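DUF1573 domain-containing protein (Porphyromonas gingivalis, PDB 2QSV) is of unknown function, possibly related to cysteine-type peptidase activity, and is represented here by a C-terminal fragment of two successive immunoglobulin-like domains. Local coordinates at residues L67-N72 against V101-V106; I140-R143 against P149-L152; T177-A182 against I200-N205. All blocks are in the same frame, centred on the assembly; numbering follows the deposited sequence.

Read from the N terminus, the three contacts follow one another in series, with none nested and none crossing. Interaction 1 (67-72 with 101-106) closes a 28-residue excursion in the first immunoglobulin-like domain, joining the end of strand 61-67 and its following loop to strand 94-105. Interaction 2 (140-143 with 149-152) closes a short connection in the second domain, and interaction 3 (177-182 with 200-205) closes the excursion holding helix 185-190. Both bridge the same pair of sheets: strands 136-144 and 176-183 are neighbours in one, strands 150-157 and 195-204 in the other. Interactions 1 and 3 meet between the domains, where P104, L105 and V106 pack on I203.

Interaction 1 (L67-N72 against V101-V106); sequences LAVPRN and VSLPLV
Across the interior of the N-terminal beta sandwich, L67 at the end of strand 61-67 and V69 in the loop just beyond it meet L103 and L105 of strand 94-105. These two strands belong to different sheets, and the CA separations of 9.1 Å for L67 with L103 and 8.7 Å for V69 with L105 are those of facing layers joined by side chains. All the contacts are apolar. L67 lays its CD1 methyl against both branches of L103, 3.8 Å from L103 CD2 and 3.9 Å from L103 CD1, and the two leucines run at about a right angle. L67 CB does not point at the opposite strand; the CD1 branch makes the approach. V69 straddles the end of L105 with both methyls: V69 CG1 lies 3.8 Å from L105 CD2 in an end-on meeting, and V69 CG2 4.0 Å from L105 CD1. CG2 also reaches L103 CD2 at 4.0 Å, inclined to the L103 chain. A chi1 of 175°, with CG1 opposite the backbone N, turns that methyl to L105. The buried area is modest, 156 Å² over both sides, and three of the four residues are buried, with V69 partly exposed. Around them, L67 also packs on F12 and S15, and L103 and L105 lean on K78 of the adjacent strand 76-87. Strand 9-11 lies beside 94-105 in the same sheet, where S102 bonds L10 through the backbone, while P104 and V106 rest on I203 of the second domain.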
ATOM      1  N   LEU A  67      14.618  -0.382   5.648  1.00 37.05           N
ATOM      2  CA  LEU A  67      14.184  -1.400   4.735  1.00 35.86           C
ATOM      3  C   LEU A  67      15.135  -2.574   4.770  1.00 35.60           C
ATOM      4  O   LEU A  67      16.337  -2.411   4.629  1.00 36.20           O
ATOM      5  CB  LEU A  67      14.090  -0.834   3.304  1.00 35.47           C
ATOM      6  CG  LEU A  67      13.461  -1.738   2.241  1.00 34.02           C
ATOM      7  CD1 LEU A  67      11.999  -2.150   2.559  1.00 31.06           C
ATOM      8  CD2 LEU A  67      13.555  -1.031   0.864  1.00 33.90           C
ATOM      9  N   ALA A  68      14.575  -3.764   4.922  1.00 35.34           N
ATOM     10  CA  ALA A  68      15.342  -4.996   4.899  1.00 35.35           C
ATOM     11  C   ALA A  68      14.491  -6.057   4.214  1.00 34.99           C
ATOM     12  O   ALA A  68      13.775  -6.784   4.878  1.00 35.10           O
ATOM     13  CB  ALA A  68      15.712  -5.427   6.365  1.00 35.97           C
ATOM     14  N   VAL A  69      14.534  -6.121   2.884  1.00 35.19           N
ATOM     15  CA  VAL A  69      13.640  -7.026   2.170  1.00 36.15           C
ATOM     16  C   VAL A  69      14.126  -8.460   2.375  1.00 37.27           C
ATOM     17  O   VAL A  69      15.281  -8.749   2.118  1.00 37.01           O
ATOM     18  CB  VAL A  69      13.508  -6.719   0.627  1.00 35.67           C
ATOM     19  CG1 VAL A  69      12.644  -7.806  -0.078  1.00 33.09           C
ATOM     20  CG2 VAL A  69      12.944  -5.332   0.379  1.00 34.49           C
ATOM     21  N   PRO A  70      13.240  -9.352   2.837  1.00 39.02           N
ATOM     22  CA  PRO A  70      13.622 -10.757   2.920  1.00 40.99           C
ATOM     23  C   PRO A  70      14.041 -11.301   1.554  1.00 42.83           C
ATOM     24  O   PRO A  70      13.388 -11.030   0.533  1.00 42.87           O
ATOM     25  CB  PRO A  70      12.342 -11.452   3.401  1.00 40.29           C
ATOM     26  CG  PRO A  70      11.547 -10.406   4.032  1.00 39.93           C
ATOM     27  CD  PRO A  70      11.865  -9.129   3.311  1.00 38.63           C
ATOM     28  N   ARG A  71      15.144 -12.046   1.537  0.50 44.06           N
ATOM     29  CA  ARG A  71      15.624 -12.719   0.332  0.50 45.55           C
ATOM     30  C   ARG A  71      14.469 -13.583  -0.165  0.50 45.45           C
ATOM     31  O   ARG A  71      13.719 -14.139   0.637  0.50 45.99           O
ATOM     32  CB  ARG A  71      16.826 -13.595   0.694  0.50 46.14           C
ATOM     33  CG  ARG A  71      17.858 -13.809  -0.402  0.50 49.23           C
ATOM     34  CD  ARG A  71      19.073 -14.561   0.184  0.50 53.31           C
ATOM     35  NE  ARG A  71      19.915 -15.201  -0.829  0.50 55.45           N
ATOM     36  CZ  ARG A  71      19.558 -16.267  -1.542  0.50 56.84           C
ATOM     37  NH1 ARG A  71      18.356 -16.814  -1.387  0.50 57.32           N
ATOM     38  NH2 ARG A  71      20.399 -16.783  -2.429  0.50 56.53           N
ATOM     39  N   ASN A  72      14.301 -13.688  -1.473  1.00 45.38           N
ATOM     40  CA  ASN A  72      13.163 -14.451  -2.025  1.00 45.50           C
ATOM     41  C   ASN A  72      11.737 -13.906  -1.687  1.00 43.22           C
ATOM     42  O   ASN A  72      10.750 -14.621  -1.899  1.00 43.65           O
ATOM     43  CB  ASN A  72      13.240 -15.969  -1.649  1.00 47.13           C
ATOM     44  CG  ASN A  72      14.664 -16.573  -1.795  1.00 51.45           C
ATOM     45  OD1 ASN A  72      15.342 -16.384  -2.829  1.00 55.12           O
ATOM     46  ND2 ASN A  72      15.112 -17.308  -0.754  1.00 53.31           N
ATOM     47  N   VAL A 101       2.484  -0.055   7.287  1.00 29.51           N
ATOM     48  CA  VAL A 101       3.684   0.212   6.547  1.00 28.06           C
ATOM     49  C   VAL A 101       3.552  -0.457   5.155  1.00 28.56           C
ATOM     50  O   VAL A 101       3.297  -1.665   5.056  1.00 28.17           O
ATOM     51  CB  VAL A 101       4.911  -0.304   7.329  1.00 28.35           C
ATOM     52  CG1 VAL A 101       6.206   0.107   6.663  1.00 27.90           C
ATOM     53  CG2 VAL A 101       4.874   0.157   8.831  1.00 26.88           C
ATOM     54  N   SER A 102       3.728   0.330   4.092  1.00 28.26           N
ATOM     55  CA  SER A 102       3.608  -0.142   2.706  1.00 27.86           C
ATOM     56  C   SER A 102       4.917  -0.090   1.949  1.00 27.04           C
ATOM     57  O   SER A 102       5.731   0.840   2.110  1.00 26.86           O
ATOM     58  CB  SER A 102       2.556   0.650   1.932  1.00 28.69           C
ATOM     59  OG  SER A 102       1.271   0.330   2.423  1.00 32.10           O
ATOM     60  N   LEU A 103       5.126  -1.119   1.138  1.00 25.12           N
ATOM     61  CA  LEU A 103       6.294  -1.241   0.288  1.00 24.18           C
ATOM     62  C   LEU A 103       5.852  -1.632  -1.128  1.00 24.16           C
ATOM     63  O   LEU A 103       5.272  -2.716  -1.314  1.00 23.27           O
ATOM     64  CB  LEU A 103       7.256  -2.320   0.846  1.00 24.09           C
ATOM     65  CG  LEU A 103       8.479  -2.720  -0.000  1.00 24.25           C
ATOM     66  CD1 LEU A 103       9.398  -1.503  -0.249  1.00 22.54           C
ATOM     67  CD2 LEU A 103       9.225  -3.874   0.674  1.00 21.63           C
ATOM     68  N   PRO A 104       6.113  -0.750  -2.120  1.00 23.89           N
ATOM     69  CA  PRO A 104       6.020  -1.126  -3.546  1.00 23.25           C
ATOM     70  C   PRO A 104       7.289  -1.827  -3.996  1.00 22.73           C
ATOM     71  O   PRO A 104       8.238  -1.179  -4.409  1.00 22.51           O
ATOM     72  CB  PRO A 104       5.839   0.234  -4.288  1.00 22.97           C
ATOM     73  CG  PRO A 104       5.850   1.357  -3.129  1.00 24.21           C
ATOM     74  CD  PRO A 104       6.512   0.665  -1.943  1.00 23.63           C
ATOM     75  N   LEU A 105       7.306  -3.158  -3.888  1.00 22.22           N
ATOM     76  CA  LEU A 105       8.492  -3.943  -4.179  1.00 21.95           C
ATOM     77  C   LEU A 105       8.419  -4.365  -5.654  1.00 22.57           C
ATOM     78  O   LEU A 105       7.431  -5.004  -6.088  1.00 22.17           O
ATOM     79  CB  LEU A 105       8.598  -5.160  -3.239  1.00 21.39           C
ATOM     80  CG  LEU A 105       9.834  -6.043  -3.457  1.00 21.42           C
ATOM     81  CD1 LEU A 105      11.167  -5.302  -3.210  1.00 19.10           C
ATOM     82  CD2 LEU A 105       9.798  -7.368  -2.633  1.00 20.90           C
ATOM     83  N   VAL A 106       9.425  -3.974  -6.440  1.00 22.80           N
ATOM     84  CA  VAL A 106       9.430  -4.273  -7.886  1.00 23.84           C
ATOM     85  C   VAL A 106      10.548  -5.275  -8.254  1.00 25.29           C
ATOM     86  O   VAL A 106      11.389  -5.596  -7.418  1.00 25.31           O
ATOM     87  CB  VAL A 106       9.485  -2.950  -8.783  1.00 23.93           C
ATOM     88  CG1 VAL A 106       8.275  -2.019  -8.471  1.00 20.38           C
ATOM     89  CG2 VAL A 106      10.801  -2.203  -8.620  1.00 23.57           C
TER

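Interaction 2 (I140-R143 against P149-L152); sequences IEIR and PLRL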
ATOM      1  N   ILE A 140     -11.274  -2.692 -17.796  1.00 23.09           N
ATOM      2  CA  ILE A 140     -10.227  -2.079 -18.570  1.00 21.95           C
ATOM      3  C   ILE A 140      -9.400  -3.205 -19.161  1.00 21.68           C
ATOM      4  O   ILE A 140      -8.989  -4.110 -18.444  1.00 21.89           O
ATOM      5  CB  ILE A 140      -9.362  -1.130 -17.695  1.00 22.45           C
ATOM      6  CG1 ILE A 140     -10.112   0.215 -17.479  1.00 24.01           C
ATOM      7  CG2 ILE A 140      -7.980  -0.852 -18.297  1.00 23.02           C
ATOM      8  CD1 ILE A 140      -9.419   1.130 -16.500  1.00 22.56           C
ATOM      9  N   GLU A 141      -9.150  -3.137 -20.464  1.00 20.48           N
ATOM     10  CA  GLU A 141      -8.315  -4.119 -21.117  1.00 20.67           C
ATOM     11  C   GLU A 141      -6.850  -3.815 -20.892  1.00 20.22           C
ATOM     12  O   GLU A 141      -6.347  -2.700 -21.149  1.00 21.09           O
ATOM     13  CB  GLU A 141      -8.643  -4.197 -22.627  1.00 20.09           C
ATOM     14  CG  GLU A 141      -7.766  -5.250 -23.335  1.00 24.28           C
ATOM     15  CD  GLU A 141      -8.136  -5.501 -24.803  1.00 29.65           C
ATOM     16  OE1 GLU A 141      -8.477  -4.578 -25.534  1.00 35.80           O
ATOM     17  OE2 GLU A 141      -8.020  -6.639 -25.245  1.00 35.53           O
ATOM     18  N   ILE A 142      -6.155  -4.797 -20.373  1.00 19.13           N
ATOM     19  CA  ILE A 142      -4.761  -4.658 -20.169  1.00 19.73           C
ATOM     20  C   ILE A 142      -4.022  -5.457 -21.232  1.00 21.19           C
ATOM     21  O   ILE A 142      -4.182  -6.661 -21.314  1.00 20.34           O
ATOM     22  CB  ILE A 142      -4.350  -5.156 -18.775  1.00 19.99           C
ATOM     23  CG1 ILE A 142      -4.961  -4.258 -17.660  1.00 17.45           C
ATOM     24  CG2 ILE A 142      -2.814  -5.273 -18.716  1.00 18.74           C
ATOM     25  CD1 ILE A 142      -4.596  -4.774 -16.222  1.00 18.21           C
ATOM     26  N   ARG A 143      -3.124  -4.788 -21.934  0.50 19.84           N
ATOM     27  CA  ARG A 143      -2.505  -5.365 -23.071  0.50 19.57           C
ATOM     28  C   ARG A 143      -1.008  -5.542 -22.821  0.50 19.37           C
ATOM     29  O   ARG A 143      -0.359  -4.646 -22.253  0.50 17.30           O
ATOM     30  CB  ARG A 143      -2.737  -4.410 -24.217  0.50 19.43           C
ATOM     31  CG  ARG A 143      -2.839  -5.072 -25.515  0.50 19.93           C
ATOM     32  CD  ARG A 143      -3.095  -4.074 -26.605  0.50 14.37           C
ATOM     33  NE  ARG A 143      -2.205  -4.385 -27.714  0.50 15.30           N
ATOM     34  CZ  ARG A 143      -2.164  -3.730 -28.870  0.50 14.30           C
ATOM     35  NH1 ARG A 143      -2.970  -2.688 -29.066  0.50 15.17           N
ATOM     36  NH2 ARG A 143      -1.276  -4.082 -29.807  0.50 12.01           N
ATOM     37  N   PRO A 149       6.503 -12.350 -21.177  1.00 24.34           N
ATOM     38  CA  PRO A 149       5.209 -12.399 -20.489  1.00 24.46           C
ATOM     39  C   PRO A 149       5.114 -11.201 -19.514  1.00 22.98           C
ATOM     40  O   PRO A 149       6.070 -10.886 -18.792  1.00 23.03           O
ATOM     41  CB  PRO A 149       5.250 -13.731 -19.702  1.00 24.13           C
ATOM     42  CG  PRO A 149       6.676 -14.105 -19.612  1.00 26.69           C
ATOM     43  CD  PRO A 149       7.445 -13.390 -20.695  1.00 25.69           C
ATOM     44  N   LEU A 150       3.972 -10.539 -19.548  1.00 21.86           N
ATOM     45  CA  LEU A 150       3.652  -9.469 -18.615  1.00 20.37           C
ATOM     46  C   LEU A 150       3.048 -10.102 -17.389  1.00 19.42           C
ATOM     47  O   LEU A 150       2.049 -10.844 -17.503  1.00 18.84           O
ATOM     48  CB  LEU A 150       2.659  -8.509 -19.252  1.00 19.82           C
ATOM     49  CG  LEU A 150       2.099  -7.347 -18.387  1.00 19.81           C
ATOM     50  CD1 LEU A 150       3.210  -6.336 -18.019  1.00 15.92           C
ATOM     51  CD2 LEU A 150       0.932  -6.645 -19.164  1.00 15.50           C
ATOM     52  N   ARG A 151       3.663  -9.854 -16.229  1.00 17.60           N
ATOM     53  CA  ARG A 151       3.199 -10.371 -14.963  1.00 19.31           C
ATOM     54  C   ARG A 151       2.631  -9.270 -14.073  1.00 19.78           C
ATOM     55  O   ARG A 151       3.276  -8.225 -13.924  1.00 19.13           O
ATOM     56  CB  ARG A 151       4.375 -11.027 -14.240  1.00 19.15           C
ATOM     57  CG  ARG A 151       4.950 -12.241 -15.003  1.00 24.85           C
ATOM     58  CD  ARG A 151       6.191 -12.790 -14.278  1.00 32.60           C
ATOM     59  NE  ARG A 151       6.960 -13.626 -15.194  1.00 38.86           N
ATOM     60  CZ  ARG A 151       6.564 -14.830 -15.611  1.00 42.71           C
ATOM     61  NH1 ARG A 151       5.407 -15.338 -15.195  1.00 43.87           N
ATOM     62  NH2 ARG A 151       7.311 -15.530 -16.457  1.00 44.62           N
ATOM     63  N   LEU A 152       1.450  -9.501 -13.513  1.00 19.55           N
ATOM     64  CA  LEU A 152       0.796  -8.535 -12.645  1.00 20.11           C
ATOM     65  C   LEU A 152       1.032  -9.027 -11.242  1.00 20.90           C
ATOM     66  O   LEU A 152       0.343  -9.942 -10.782  1.00 21.73           O
ATOM     67  CB  LEU A 152      -0.710  -8.413 -12.944  1.00 19.92           C
ATOM     68  CG  LEU A 152      -1.170  -8.169 -14.368  1.00 19.66           C
ATOM     69  CD1 LEU A 152      -2.705  -7.979 -14.459  1.00 22.39           C
ATOM     70  CD2 LEU A 152      -0.427  -7.030 -15.087  1.00 21.96           C
TER
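I142 presents two separate branches to the leucines of 149-152, and each meets a different partner. Its CG2 lies 4.0 Å from L150 CD2, with the two side chains crossing nearly perpendicularly, whereas its CD1 reaches end-on to L152 CD1 at 4.1 Å. The isoleucine torsions account for the split: chi1 of -66° places CG1 opposite the carbonyl carbon and CG2 opposite the backbone N, and the extended second torsion carries CD1 onward to L152. L150 CD2 serves twice, because it also approaches the backbone O of R143 at 3.9 Å, a van der Waals contact of a methyl with a carbonyl. The R143 side chain itself sets off away from the leucines, so the backbone is what this residue contributes.

The geometry is that of the two facing sheets of an immunoglobulin-like sandwich. The short segments 140-143 and 150-152 approach to 9.9 Å between axes with their directions 133° apart, too distant for backbone pairing, and the chain passes from one sheet to the other between them. On one side, backbone bonds hold I140 to L179 and I142 to T177 in the neighbouring strand 176-183; on the other, L150 pairs with I171. M120 of strand 120-121 packs on I142, L150 and L152 alike, and L122 adds to the covering of I142. At the start of 149-152, N205 grips the backbone from its side-chain amide, its OD1 accepting from R151 N and its ND2 donating to P149 O, tying the start of strand 150-157 to the residue that follows strand 195-204.

Interaction 3 (T177-A182 against I200-N205); sequences TLLRIA and ISIICN
Apolar contact carries the whole of this pairing, with L179 and I181 on one strand and I200 and I202 on the other. The tightest meeting is between the isoleucines: I200 CD1 lies 3.6 Å from I181 CD1 and 3.7 Å from I181 CG1, and the two chains are set at a slant, so the CD1 methyl of I200 rests against I181 CG1 and CD1. In I200, CG1 stands opposite the carbonyl carbon (chi1 -61°), and CD1 extends from it toward I181. L179 is more loosely engaged, its single CD2 methyl standing 4.3 Å from I200 CD1 and an equal 4.3 Å from I202 CD1, so that it touches both isoleucine ends equally.

In fold terms this is the interior of the second immunoglobulin-like domain, since all four touching residues are buried. The axes of the short segments 177-182 and 200-204 come no closer than 11.3 Å, their directions 152° apart, as expected of strands facing one another from separate sheets.

Polar interactions lie outside this apolar layer. Strand 176-183 is bonded through its backbone to V165 and D167 from R180 and L178, and R180 NH2 makes a salt bridge to D167 OD2. A sodium ion, bound at T157, N159 and L162, is about 9 Å from the I200 side chain; I200 packs on T157 and I181 on L162.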
ATOM      1  N   THR A 177      -5.834  -9.108 -21.051  1.00 21.67           N
ATOM      2  CA  THR A 177      -6.742  -9.634 -20.032  1.00 21.34           C
ATOM      3  C   THR A 177      -7.677  -8.483 -19.618  1.00 21.11           C
ATOM      4  O   THR A 177      -7.388  -7.316 -19.880  1.00 21.17           O
ATOM      5  CB  THR A 177      -5.996 -10.303 -18.851  1.00 21.02           C
ATOM      6  OG1 THR A 177      -6.915 -11.065 -18.088  1.00 22.21           O
ATOM      7  CG2 THR A 177      -5.277  -9.287 -17.874  1.00 22.35           C
ATOM      8  N   LEU A 178      -8.807  -8.801 -19.022  1.00 20.07           N
ATOM      9  CA  LEU A 178      -9.670  -7.735 -18.488  1.00 20.78           C
ATOM     10  C   LEU A 178      -9.372  -7.518 -17.009  1.00 20.21           C
ATOM     11  O   LEU A 178      -9.185  -8.476 -16.249  1.00 18.84           O
ATOM     12  CB  LEU A 178     -11.143  -8.111 -18.686  1.00 20.71           C
ATOM     13  CG  LEU A 178     -11.571  -8.021 -20.137  1.00 23.48           C
ATOM     14  CD1 LEU A 178     -13.031  -8.377 -20.293  1.00 20.95           C
ATOM     15  CD2 LEU A 178     -11.315  -6.631 -20.626  1.00 23.88           C
ATOM     16  N   LEU A 179      -9.266  -6.247 -16.644  1.00 20.56           N
ATOM     17  CA  LEU A 179      -9.299  -5.797 -15.243  1.00 20.02           C
ATOM     18  C   LEU A 179     -10.735  -5.508 -14.908  1.00 18.67           C
ATOM     19  O   LEU A 179     -11.334  -4.635 -15.499  1.00 18.01           O
ATOM     20  CB  LEU A 179      -8.445  -4.531 -15.069  1.00 19.44           C
ATOM     21  CG  LEU A 179      -8.283  -3.978 -13.632  1.00 19.69           C
ATOM     22  CD1 LEU A 179      -7.594  -4.971 -12.720  1.00 17.16           C
ATOM     23  CD2 LEU A 179      -7.501  -2.671 -13.740  1.00 16.17           C
ATOM     24  N   ARG A 180     -11.346  -6.279 -14.016  1.00 19.81           N
ATOM     25  CA  ARG A 180     -12.767  -6.035 -13.752  1.00 20.51           C
ATOM     26  C   ARG A 180     -12.861  -5.069 -12.562  1.00 21.26           C
ATOM     27  O   ARG A 180     -12.409  -5.389 -11.511  1.00 21.80           O
ATOM     28  CB  ARG A 180     -13.494  -7.313 -13.327  1.00 21.24           C
ATOM     29  CG  ARG A 180     -13.231  -8.519 -14.234  1.00 26.49           C
ATOM     30  CD  ARG A 180     -13.936  -8.415 -15.482  1.00 26.12           C
ATOM     31  NE  ARG A 180     -13.845  -9.683 -16.235  1.00 34.13           N
ATOM     32  CZ  ARG A 180     -14.612  -9.948 -17.289  1.00 33.70           C
ATOM     33  NH1 ARG A 180     -15.521  -9.058 -17.644  1.00 35.32           N
ATOM     34  NH2 ARG A 180     -14.473 -11.077 -17.991  1.00 33.82           N
ATOM     35  N   ILE A 181     -13.517  -3.940 -12.754  1.00 22.43           N
ATOM     36  CA  ILE A 181     -13.600  -2.865 -11.768  1.00 22.02           C
ATOM     37  C   ILE A 181     -15.075  -2.778 -11.325  1.00 22.30           C
ATOM     38  O   ILE A 181     -16.000  -2.973 -12.125  1.00 21.43           O
ATOM     39  CB  ILE A 181     -13.096  -1.550 -12.405  1.00 22.36           C
ATOM     40  CG1 ILE A 181     -11.603  -1.708 -12.723  1.00 20.81           C
ATOM     41  CG2 ILE A 181     -13.382  -0.279 -11.511  1.00 21.83           C
ATOM     42  CD1 ILE A 181     -11.106  -0.782 -13.814  1.00 19.41           C
ATOM     43  N   ALA A 182     -15.287  -2.572 -10.026  1.00 21.69           N
ATOM     44  CA  ALA A 182     -16.638  -2.286  -9.510  1.00 23.68           C
ATOM     45  C   ALA A 182     -16.593  -1.131  -8.484  1.00 24.39           C
ATOM     46  O   ALA A 182     -15.669  -1.080  -7.645  1.00 24.25           O
ATOM     47  CB  ALA A 182     -17.285  -3.547  -8.916  1.00 22.67           C
ATOM     48  N   ILE A 200      -6.295   2.776  -8.838  1.00 20.52           N
ATOM     49  CA  ILE A 200      -5.924   1.370  -8.851  1.00 18.78           C
ATOM     50  C   ILE A 200      -4.407   1.295  -9.053  1.00 17.15           C
ATOM     51  O   ILE A 200      -3.918   1.821 -10.004  1.00 16.74           O
ATOM     52  CB  ILE A 200      -6.637   0.560  -9.994  1.00 18.48           C
ATOM     53  CG1 ILE A 200      -8.159   0.618  -9.803  1.00 19.67           C
ATOM     54  CG2 ILE A 200      -6.138  -0.882  -9.917  1.00 14.81           C
ATOM     55  CD1 ILE A 200      -9.020   0.330 -11.132  1.00 17.78           C
ATOM     56  N   SER A 201      -3.687   0.637  -8.159  1.00 17.30           N
ATOM     57  CA  SER A 201      -2.242   0.533  -8.278  1.00 19.16           C
ATOM     58  C   SER A 201      -1.838  -0.866  -8.737  1.00 19.20           C
ATOM     59  O   SER A 201      -2.295  -1.887  -8.161  1.00 21.48           O
ATOM     60  CB  SER A 201      -1.556   0.841  -6.943  1.00 18.44           C
ATOM     61  OG  SER A 201      -1.839   2.180  -6.549  1.00 21.78           O
ATOM     62  N   ILE A 202      -1.016  -0.903  -9.785  1.00 18.59           N
ATOM     63  CA  ILE A 202      -0.577  -2.189 -10.368  1.00 18.52           C
ATOM     64  C   ILE A 202       0.907  -2.270 -10.341  1.00 17.11           C
ATOM     65  O   ILE A 202       1.565  -1.430 -10.861  1.00 17.48           O
ATOM     66  CB  ILE A 202      -1.084  -2.374 -11.875  1.00 18.71           C
ATOM     67  CG1 ILE A 202      -2.630  -2.296 -11.944  1.00 16.74           C
ATOM     68  CG2 ILE A 202      -0.471  -3.702 -12.491  1.00 16.78           C
ATOM     69  CD1 ILE A 202      -3.223  -2.184 -13.382  1.00 20.61           C
ATOM     70  N   ILE A 203       1.443  -3.296  -9.713  1.00 17.20           N
ATOM     71  CA  ILE A 203       2.864  -3.557  -9.797  1.00 16.78           C
ATOM     72  C   ILE A 203       3.083  -4.708 -10.804  1.00 17.88           C
ATOM     73  O   ILE A 203       2.450  -5.734 -10.682  1.00 17.43           O
ATOM     74  CB  ILE A 203       3.474  -3.863  -8.435  1.00 16.78           C
ATOM     75  CG1 ILE A 203       3.450  -2.539  -7.597  1.00 20.57           C
ATOM     76  CG2 ILE A 203       4.949  -4.376  -8.595  1.00 17.21           C
ATOM     77  CD1 ILE A 203       4.029  -2.633  -6.271  1.00 23.48           C
ATOM     78  N   CYS A 204       3.959  -4.501 -11.780  1.00 17.64           N
ATOM     79  CA  CYS A 204       4.102  -5.436 -12.897  1.00 19.77           C
ATOM     80  C   CYS A 204       5.536  -5.410 -13.325  1.00 20.51           C
ATOM     81  O   CYS A 204       6.341  -4.583 -12.860  1.00 20.11           O
ATOM     82  CB  CYS A 204       3.164  -5.052 -14.069  1.00 18.54           C
ATOM     83  SG  CYS A 204       3.555  -3.448 -14.780  1.00 22.71           S
ATOM     84  N   ASN A 205       5.862  -6.283 -14.268  1.00 21.20           N
ATOM     85  CA  ASN A 205       7.228  -6.434 -14.712  1.00 20.43           C
ATOM     86  C   ASN A 205       7.474  -5.666 -15.981  1.00 20.51           C
ATOM     87  O   ASN A 205       8.201  -6.143 -16.857  1.00 20.92           O
ATOM     88  CB  ASN A 205       7.595  -7.935 -14.867  1.00 21.04           C
ATOM     89  CG  ASN A 205       6.864  -8.609 -16.028  1.00 20.06           C
ATOM     90  OD1 ASN A 205       5.834  -8.110 -16.497  1.00 20.42           O
ATOM     91  ND2 ASN A 205       7.434  -9.727 -16.536  1.00 18.56           N
TER